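Local coordinates for uncharacterized protein conserved in bacteria (Streptococcus suis, PDB 4FZQ), which is a surface antigen that mediates attachment of the pathogen to host cells, the fragment here being its G5 domain, at residues V49-G53 / K54-T58. The protein carries 1 engineered substitution. Numbering follows the deposited sequence.
Sequences VIVDG and KVMAT. Engineered in segment 54-58: Met56 (natural residue Val).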
# COMPACT_ATOMS: atom_id res chain seq x y z
N VAL A 49 23.39 -14.29 -12.81
CA VAL A 49 24.71 -14.81 -13.12
C VAL A 49 25.20 -15.37 -11.80
O VAL A 49 25.16 -14.68 -10.78
CB VAL A 49 25.71 -13.72 -13.57
CG1 VAL A 49 27.01 -14.37 -14.01
CG2 VAL A 49 25.14 -12.92 -14.68
N ILE A 50 25.68 -16.60 -11.81
CA ILE A 50 26.16 -17.21 -10.58
C ILE A 50 27.66 -17.47 -10.62
O ILE A 50 28.17 -18.15 -11.52
CB ILE A 50 25.42 -18.52 -10.31
CG1 ILE A 50 23.92 -18.25 -10.36
CG2 ILE A 50 25.83 -19.11 -8.97
CD1 ILE A 50 23.04 -19.49 -10.46
N VAL A 51 28.36 -16.92 -9.62
CA VAL A 51 29.81 -17.08 -9.47
C VAL A 51 30.13 -17.55 -8.06
O VAL A 51 30.04 -16.78 -7.09
CB VAL A 51 30.56 -15.76 -9.69
CG1 VAL A 51 32.06 -15.99 -9.50
CG2 VAL A 51 30.26 -15.20 -11.07
N ASP A 52 30.51 -18.82 -7.94
CA ASP A 52 30.86 -19.42 -6.65
C ASP A 52 29.60 -19.60 -5.80
O ASP A 52 29.62 -19.40 -4.59
CB ASP A 52 31.86 -18.53 -5.90
CG ASP A 52 33.06 -18.16 -6.75
OD1 ASP A 52 33.72 -19.07 -7.28
OD2 ASP A 52 33.35 -16.94 -6.87
N GLY A 53 28.51 -20.00 -6.44
CA GLY A 53 27.27 -20.21 -5.73
C GLY A 53 26.55 -18.93 -5.33
O GLY A 53 25.58 -18.98 -4.58
N LYS A 54 27.00 -17.79 -5.83
CA LYS A 54 26.38 -16.52 -5.48
C LYS A 54 25.84 -15.75 -6.69
O LYS A 54 26.51 -15.66 -7.72
CB LYS A 54 27.38 -15.63 -4.75
CG LYS A 54 28.17 -16.34 -3.67
CD LYS A 54 27.25 -16.99 -2.64
CE LYS A 54 28.04 -17.75 -1.59
NZ LYS A 54 27.16 -18.32 -0.53
N VAL A 55 24.64 -15.20 -6.56
CA VAL A 55 24.08 -14.41 -7.65
C VAL A 55 24.88 -13.11 -7.68
O VAL A 55 24.75 -12.29 -6.78
CB VAL A 55 22.59 -14.06 -7.42
CG1 VAL A 55 22.14 -13.03 -8.45
CG2 VAL A 55 21.74 -15.31 -7.51
N MET A 56 25.70 -12.92 -8.70
CA MET A 56 26.52 -11.73 -8.78
C MET A 56 25.84 -10.57 -9.48
O MET A 56 26.29 -9.43 -9.39
CB MET A 56 27.83 -12.04 -9.51
CG MET A 56 28.66 -13.15 -8.88
SD MET A 56 28.97 -12.94 -7.09
CE MET A 56 29.61 -11.23 -7.02
N ALA A 57 24.75 -10.87 -10.19
CA ALA A 57 24.03 -9.85 -10.93
C ALA A 57 22.82 -10.44 -11.62
O ALA A 57 22.71 -11.66 -11.80
CB ALA A 57 24.96 -9.21 -11.97
N THR A 58 21.90 -9.58 -12.02
CA THR A 58 20.71 -10.08 -12.69
C THR A 58 20.13 -9.09 -13.67
O THR A 58 20.14 -7.88 -13.45
CB THR A 58 19.62 -10.52 -11.66
OG1 THR A 58 18.43 -9.76 -11.87
CG2 THR A 58 20.09 -10.33 -10.23
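A two-residue beta hairpin joins strands 41-50 and 55-66 at Val51 and Lys54, with Asp52 and Gly53 at its corner. Both corner residues have positive phi, and together their backbone angles make a type I' turn. Val51 N gives a nearly straight bond to Lys54 O (2.9 Å, 163° at the hydrogen), while the return bond from Lys54 N to Val51 O is weak at 3.4 Å. Lys54 O also receives a CA-H...O contact from Ile50.

Below the turn the pairing slips. Met56 N reaches Val49 O at 2.8 Å, yet Val49 N goes on to Ala57 O at 2.9 Å, so Met56 and Ala57 together face the single residue Val49, a classic beta bulge. Val55 CA leans on the same Val49 O, at 3.3 Å.

The main side-chain touch is between Val51 and Met56, the latter an engineered residue. Its CG lies beside its own backbone N (chi1 -58°) and meets Val51 CB at 3.3 Å and CG2 at 3.4 Å, a close approach in which the two side chains cross at about a right angle. A bend at chi2 (-51°) then carries SD to 4.0 Å from Val51 O. On the other face Ile50 and Val55 form a non-hydrogen-bonded pair, and both also touch Lys6 of strand 4-13, the third strand of the sheet.

With none of the touching residues buried, this end of the sheet is a surface hairpin, held mainly by backbone hydrogen bonding and supplemented by one small apolar contact.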